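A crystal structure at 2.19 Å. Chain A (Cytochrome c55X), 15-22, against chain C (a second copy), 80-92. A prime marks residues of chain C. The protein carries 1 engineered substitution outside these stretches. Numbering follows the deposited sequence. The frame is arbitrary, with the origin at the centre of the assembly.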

ATOM      1  N   GLN A  15       3.350  13.663   3.913  1.00 29.05           N
ATOM      2  CA  GLN A  15       4.514  12.897   4.344  1.00 26.44           C
ATOM      3  C   GLN A  15       4.097  11.660   5.123  1.00 21.94           C
ATOM      4  O   GLN A  15       4.663  10.577   4.941  1.00 24.86           O
ATOM      5  CB  GLN A  15       5.425  13.761   5.211  1.00 27.86           C
ATOM      6  CG  GLN A  15       6.319  14.702   4.454  1.00 32.43           C
ATOM      7  CD  GLN A  15       7.245  15.458   5.381  1.00 36.72           C
ATOM      8  OE1 GLN A  15       8.417  15.109   5.529  1.00 44.61           O
ATOM      9  NE2 GLN A  15       6.719  16.494   6.024  1.00 34.31           N
ATOM     10  N   LEU A  16       3.118  11.811   6.014  1.00 19.22           N
ATOM     11  CA  LEU A  16       2.668  10.684   6.818  1.00 23.29           C
ATOM     12  C   LEU A  16       1.982   9.635   5.952  1.00 24.20           C
ATOM     13  O   LEU A  16       2.176   8.431   6.158  1.00 27.24           O
ATOM     14  CB  LEU A  16       1.738  11.186   7.922  1.00 25.68           C
ATOM     15  CG  LEU A  16       2.358  12.283   8.794  1.00 22.02           C
ATOM     16  CD1 LEU A  16       1.332  12.883   9.740  1.00 24.17           C
ATOM     17  CD2 LEU A  16       3.553  11.750   9.572  1.00 20.96           C
ATOM     18  N   ARG A  17       1.186  10.069   4.971  1.00 27.01           N
ATOM     19  CA  ARG A  17       0.583   9.118   4.042  1.00 25.02           C
ATOM     20  C   ARG A  17       1.650   8.364   3.262  1.00 22.44           C
ATOM     21  O   ARG A  17       1.551   7.145   3.078  1.00 23.62           O
ATOM     22  CB  ARG A  17      -0.364   9.838   3.082  1.00 27.74           C
ATOM     23  CG  ARG A  17      -1.630  10.352   3.737  1.00 32.99           C
ATOM     24  CD  ARG A  17      -2.618  10.891   2.717  1.00 33.25           C
ATOM     25  NE  ARG A  17      -3.896  11.256   3.326  1.00 29.73           N
ATOM     26  CZ  ARG A  17      -4.856  10.388   3.633  1.00 34.41           C
ATOM     27  NH1 ARG A  17      -4.689   9.093   3.399  1.00 31.44           N
ATOM     28  NH2 ARG A  17      -5.986  10.816   4.180  1.00 41.93           N
ATOM     29  N   HIS A  18       2.678   9.070   2.789  1.00 20.72           N
ATOM     30  CA  HIS A  18       3.756   8.396   2.075  1.00 22.49           C
ATOM     31  C   HIS A  18       4.478   7.416   2.991  1.00 21.42           C
ATOM     32  O   HIS A  18       4.691   6.252   2.633  1.00 24.97           O
ATOM     33  CB  HIS A  18       4.735   9.421   1.507  1.00 17.94           C
ATOM     34  CG  HIS A  18       5.731   8.832   0.560  1.00 16.40           C
ATOM     35  ND1 HIS A  18       7.085   9.071   0.659  1.00 16.51           N
ATOM     36  CD2 HIS A  18       5.571   8.001  -0.496  1.00 19.55           C
ATOM     37  CE1 HIS A  18       7.716   8.418  -0.300  1.00 19.15           C
ATOM     38  NE2 HIS A  18       6.821   7.759  -1.014  1.00 20.70           N
ATOM     39  N   LEU A  19       4.856   7.874   4.186  1.00 19.01           N
ATOM     40  CA  LEU A  19       5.515   7.000   5.150  1.00 17.61           C
ATOM     41  C   LEU A  19       4.688   5.746   5.405  1.00 19.28           C
ATOM     42  O   LEU A  19       5.211   4.627   5.402  1.00 18.00           O
ATOM     43  CB  LEU A  19       5.756   7.758   6.456  1.00 15.64           C
ATOM     44  CG  LEU A  19       6.401   6.962   7.589  1.00 18.81           C
ATOM     45  CD1 LEU A  19       7.871   6.709   7.297  1.00 24.49           C
ATOM     46  CD2 LEU A  19       6.223   7.685   8.912  1.00 16.12           C
ATOM     47  N   LEU A  20       3.383   5.921   5.628  1.00 19.11           N
ATOM     48  CA  LEU A  20       2.522   4.777   5.906  1.00 20.60           C
ATOM     49  C   LEU A  20       2.556   3.774   4.761  1.00 21.91           C
ATOM     50  O   LEU A  20       2.659   2.560   4.985  1.00 16.98           O
ATOM     51  CB  LEU A  20       1.088   5.252   6.151  1.00 22.51           C
ATOM     52  CG  LEU A  20       0.063   4.160   6.461  1.00 24.57           C
ATOM     53  CD1 LEU A  20       0.389   3.467   7.771  1.00 28.73           C
ATOM     54  CD2 LEU A  20      -1.341   4.745   6.502  1.00 28.38           C
ATOM     55  N   LEU A  21       2.476   4.261   3.527  1.00 26.41           N
ATOM     56  CA  LEU A  21       2.292   3.368   2.393  1.00 21.96           C
ATOM     57  C   LEU A  21       3.589   2.678   1.989  1.00 17.19           C
ATOM     58  O   LEU A  21       3.567   1.502   1.611  1.00 20.90           O
ATOM     59  CB  LEU A  21       1.700   4.147   1.220  1.00 24.28           C
ATOM     60  CG  LEU A  21       0.307   4.706   1.529  1.00 24.68           C
ATOM     61  CD1 LEU A  21      -0.190   5.624   0.432  1.00 30.55           C
ATOM     62  CD2 LEU A  21      -0.676   3.565   1.754  1.00 24.93           C
ATOM     63  N   GLN A  22       4.724   3.372   2.068  1.00 20.78           N
ATOM     64  CA  GLN A  22       5.967   2.821   1.538  1.00 27.91           C
ATOM     65  C   GLN A  22       6.929   2.316   2.604  1.00 20.12           C
ATOM     66  O   GLN A  22       7.726   1.419   2.315  1.00 19.93           O
ATOM     67  CB  GLN A  22       6.674   3.859   0.660  1.00 38.52           C
ATOM     68  CG  GLN A  22       5.964   4.078  -0.676  1.00 45.36           C
ATOM     69  CD  GLN A  22       6.845   4.716  -1.731  1.00 47.35           C
ATOM     70  OE1 GLN A  22       8.074   4.670  -1.649  1.00 47.71           O
ATOM     71  NE2 GLN A  22       6.217   5.315  -2.737  1.00 46.57           N
TER
ATOM     72  N   TRP C  80      -2.695  11.050  14.110  1.00 26.78           N
ATOM     73  CA  TRP C  80      -3.267  11.206  12.779  1.00 29.49           C
ATOM     74  C   TRP C  80      -3.205   9.896  12.003  1.00 31.33           C
ATOM     75  O   TRP C  80      -4.221   9.415  11.490  1.00 34.93           O
ATOM     76  CB  TRP C  80      -2.538  12.319  12.029  1.00 30.73           C
ATOM     77  CG  TRP C  80      -3.158  12.631  10.715  1.00 33.15           C
ATOM     78  CD1 TRP C  80      -4.185  13.495  10.478  1.00 32.61           C
ATOM     79  CD2 TRP C  80      -2.799  12.074   9.448  1.00 35.42           C
ATOM     80  NE1 TRP C  80      -4.487  13.514   9.139  1.00 34.37           N
ATOM     81  CE2 TRP C  80      -3.649  12.650   8.484  1.00 35.30           C
ATOM     82  CE3 TRP C  80      -1.840  11.146   9.034  1.00 36.65           C
ATOM     83  CZ2 TRP C  80      -3.571  12.328   7.135  1.00 36.60           C
ATOM     84  CZ3 TRP C  80      -1.763  10.828   7.694  1.00 36.45           C
ATOM     85  CH2 TRP C  80      -2.624  11.417   6.760  1.00 37.56           C
ATOM     86  N   LEU C  81      -2.013   9.298  11.913  1.00 28.67           N
ATOM     87  CA  LEU C  81      -1.882   8.004  11.251  1.00 21.02           C
ATOM     88  C   LEU C  81      -2.873   6.996  11.816  1.00 17.89           C
ATOM     89  O   LEU C  81      -3.600   6.333  11.069  1.00 20.74           O
ATOM     90  CB  LEU C  81      -0.453   7.479  11.401  1.00 19.33           C
ATOM     91  CG  LEU C  81       0.643   8.136  10.561  1.00 19.36           C
ATOM     92  CD1 LEU C  81       2.005   7.596  10.970  1.00 18.38           C
ATOM     93  CD2 LEU C  81       0.399   7.903   9.077  1.00 21.56           C
ATOM     94  N   VAL C  82      -2.911   6.864  13.144  1.00 20.49           N
ATOM     95  CA  VAL C  82      -3.800   5.890  13.770  1.00 20.95           C
ATOM     96  C   VAL C  82      -5.244   6.148  13.366  1.00 22.75           C
ATOM     97  O   VAL C  82      -6.010   5.211  13.110  1.00 28.09           O
ATOM     98  CB  VAL C  82      -3.625   5.915  15.300  1.00 21.83           C
ATOM     99  CG1 VAL C  82      -4.799   5.235  15.985  1.00 22.12           C
ATOM    100  CG2 VAL C  82      -2.318   5.242  15.683  1.00 20.16           C
ATOM    101  N   ASP C  83      -5.644   7.419  13.306  1.00 22.09           N
ATOM    102  CA  ASP C  83      -6.987   7.734  12.837  1.00 24.73           C
ATOM    103  C   ASP C  83      -7.194   7.229  11.413  1.00 27.73           C
ATOM    104  O   ASP C  83      -8.235   6.639  11.100  1.00 28.27           O
ATOM    105  CB  ASP C  83      -7.234   9.239  12.924  1.00 29.78           C
ATOM    106  CG  ASP C  83      -7.365   9.724  14.356  1.00 29.97           C
ATOM    107  OD1 ASP C  83      -7.713   8.902  15.232  1.00 26.49           O
ATOM    108  OD2 ASP C  83      -7.125  10.924  14.606  1.00 29.29           O
ATOM    109  N   ARG C  84      -6.203   7.435  10.543  1.00 29.90           N
ATOM    110  CA  ARG C  84      -6.314   6.961   9.167  1.00 28.35           C
ATOM    111  C   ARG C  84      -6.426   5.443   9.114  1.00 27.92           C
ATOM    112  O   ARG C  84      -7.187   4.895   8.308  1.00 28.18           O
ATOM    113  CB  ARG C  84      -5.111   7.433   8.353  1.00 27.13           C
ATOM    114  CG  ARG C  84      -4.915   8.940   8.341  1.00 30.91           C
ATOM    115  CD  ARG C  84      -6.047   9.666   7.631  1.00 34.37           C
ATOM    116  NE  ARG C  84      -7.260   9.768   8.442  1.00 32.13           N
ATOM    117  CZ  ARG C  84      -7.400  10.580   9.486  1.00 28.29           C
ATOM    118  NH1 ARG C  84      -8.544  10.609  10.155  1.00 26.89           N
ATOM    119  NH2 ARG C  84      -6.398  11.357   9.871  1.00 27.25           N
ATOM    120  N   LEU C  85      -5.665   4.743   9.958  1.00 28.45           N
ATOM    121  CA  LEU C  85      -5.756   3.288   9.997  1.00 24.91           C
ATOM    122  C   LEU C  85      -7.119   2.838  10.502  1.00 28.00           C
ATOM    123  O   LEU C  85      -7.675   1.848  10.013  1.00 34.04           O
ATOM    124  CB  LEU C  85      -4.649   2.720  10.882  1.00 21.09           C
ATOM    125  CG  LEU C  85      -3.224   3.092  10.476  1.00 21.32           C
ATOM    126  CD1 LEU C  85      -2.248   2.651  11.552  1.00 22.20           C
ATOM    127  CD2 LEU C  85      -2.868   2.475   9.137  1.00 23.19           C
ATOM    128  N   ILE C  86      -7.673   3.554  11.482  1.00 28.20           N
ATOM    129  CA  ILE C  86      -8.977   3.190  12.026  1.00 34.13           C
ATOM    130  C   ILE C  86     -10.075   3.429  10.995  1.00 38.35           C
ATOM    131  O   ILE C  86     -10.983   2.604  10.835  1.00 40.91           O
ATOM    132  CB  ILE C  86      -9.229   3.966  13.333  1.00 35.70           C
ATOM    133  CG1 ILE C  86      -8.407   3.356  14.474  1.00 28.75           C
ATOM    134  CG2 ILE C  86     -10.712   3.987  13.670  1.00 36.18           C
ATOM    135  CD1 ILE C  86      -8.272   4.254  15.692  1.00 25.22           C
ATOM    136  N   GLU C  87     -10.010   4.554  10.276  1.00 36.58           N
ATOM    137  CA  GLU C  87     -10.988   4.813   9.225  1.00 35.69           C
ATOM    138  C   GLU C  87     -10.828   3.855   8.051  1.00 40.03           C
ATOM    139  O   GLU C  87     -11.819   3.499   7.403  1.00 44.67           O
ATOM    140  CB  GLU C  87     -10.853   6.244   8.703  1.00 35.58           C
ATOM    141  CG  GLU C  87     -11.364   7.337   9.612  1.00 38.32           C
ATOM    142  CD  GLU C  87     -11.072   8.713   9.045  1.00 45.88           C
ATOM    143  OE1 GLU C  87     -11.396   9.719   9.712  1.00 48.85           O
ATOM    144  OE2 GLU C  87     -10.513   8.786   7.930  1.00 45.94           O
ATOM    145  N   GLY C  88      -9.596   3.446   7.752  1.00 39.85           N
ATOM    146  CA  GLY C  88      -9.290   2.755   6.521  1.00 38.55           C
ATOM    147  C   GLY C  88      -8.900   3.664   5.376  1.00 39.37           C
ATOM    148  O   GLY C  88      -8.494   3.166   4.318  1.00 38.66           O
ATOM    149  N   GLU C  89      -9.002   4.982   5.557  1.00 38.94           N
ATOM    150  CA  GLU C  89      -8.701   5.949   4.502  1.00 36.51           C
ATOM    151  C   GLU C  89      -7.190   6.173   4.465  1.00 30.36           C
ATOM    152  O   GLU C  89      -6.666   7.191   4.924  1.00 32.59           O
ATOM    153  CB  GLU C  89      -9.448   7.257   4.744  1.00 42.64           C
ATOM    154  CG  GLU C  89     -10.928   7.099   5.087  1.00 51.46           C
ATOM    155  CD  GLU C  89     -11.827   7.159   3.868  1.00 58.09           C
ATOM    156  OE1 GLU C  89     -12.384   8.244   3.592  1.00 60.43           O
ATOM    157  OE2 GLU C  89     -11.975   6.124   3.183  1.00 59.91           O
ATOM    158  N   ILE C  90      -6.476   5.193   3.904  1.00 28.44           N
ATOM    159  CA  ILE C  90      -5.027   5.286   3.768  1.00 31.80           C
ATOM    160  C   ILE C  90      -4.594   5.687   2.366  1.00 39.30           C
ATOM    161  O   ILE C  90      -3.390   5.848   2.123  1.00 38.82           O
ATOM    162  CB  ILE C  90      -4.331   3.963   4.154  1.00 24.89           C
ATOM    163  CG1 ILE C  90      -4.828   2.812   3.279  1.00 19.15           C
ATOM    164  CG2 ILE C  90      -4.554   3.651   5.624  1.00 30.04           C
ATOM    165  CD1 ILE C  90      -3.872   1.645   3.232  1.00 19.28           C
ATOM    166  N   ALA C  91      -5.529   5.835   1.437  1.00 46.62           N
ATOM    167  CA  ALA C  91      -5.158   6.207   0.081  1.00 50.08           C
ATOM    168  C   ALA C  91      -4.406   7.535   0.101  1.00 53.51           C
ATOM    169  O   ALA C  91      -4.779   8.447   0.849  1.00 58.33           O
ATOM    170  CB  ALA C  91      -6.398   6.315  -0.806  1.00 53.73           C
ATOM    171  N   PRO C  92      -3.340   7.682  -0.699  1.00 54.83           N
ATOM    172  CA  PRO C  92      -2.624   8.963  -0.710  1.00 55.17           C
ATOM    173  C   PRO C  92      -3.480  10.084  -1.291  1.00 59.84           C
ATOM    174  O   PRO C  92      -3.317  11.253  -0.941  1.00 62.84           O
ATOM    175  CB  PRO C  92      -1.405   8.679  -1.590  1.00 49.67           C
ATOM    176  CG  PRO C  92      -1.828   7.569  -2.479  1.00 51.79           C
ATOM    177  CD  PRO C  92      -2.786   6.730  -1.680  1.00 58.36           C
ATOM    178  OXT PRO C  92      -4.361   9.842  -2.116  1.00 61.25           O
TER

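A mainly apolar contact joins one face of a chain A helix to the last helix and C-terminal tail of chain C, with a single cross-chain hydrogen bond from Arg17 and 670 Å² buried in all. The axes of helices 15-22 and 80-87′ cross at -60° and come no nearer than 10.7 Å, a separation that leaves room for leucine side chains between them. The backbones draw closer at the tail, where the CA atoms of Arg17 and Pro92′ lie 5.7 Å apart.

Leu16, Arg17, Leu20 and Leu21 all direct their CA-to-CB bonds toward chain C; this i, i+1, i+4, i+5 spacing places them on one side of the helix, while His18 points away. Leu16 and Leu20 share Leu81′: its CD2 lies 3.7 Å from Leu16 CB and 4.0 Å from Leu20 CB, so one methyl fits between side chains a helical turn apart. The same CD2 sits 3.5 Å from Leu16 O, a carbonyl already engaged by Leu20 N within the helix. Leu20, with chi1 t and chi2 p, packs both methyls against Leu85′ CD2, CD1 at 3.7 Å and CD2 at 3.8 Å, and its CD2 also reaches Ile90′ CG2 at 3.5 Å. Leu85′ starts sideways, but its end comes nearer and completes this pocket. Leu21 meets the tail, its CD2 4.0 Å from Ile90′ CD1 and its CD1 3.5 Å from Pro92′ CD. Branched aliphatic chains suit these places, since they fill the space without leaving a polar group to satisfy.

Arg17 has the largest covered area, 129 Å². Its m, t, t chain extends along chain C, where CG packs against the edge of the Trp80′ ring, 3.4 Å from CH2, and CH2 also lies over one face of the guanidinium. Leu16 CB touches the same indole at CZ3, 3.5 Å away. At the tip, Arg17 NH1 donates to Glu89′ O at 3.1 Å with an angle of 157°, using a backbone acceptor in the loop. Arg17 NH1 also lies 2.6 Å from Ala91′ O, but the angle is too poor for a hydrogen bond.

Arg84′ brings a like charge nearby, its NE 4.6 Å from Arg17 NH2, yet it is paired within its own chain: NH1 forms a salt bridge to Glu87′ OE1 at 3.0 Å. The turn that delivers the tail begins at Gly88′, whose positive phi would jam a CB against the preceding carbonyl.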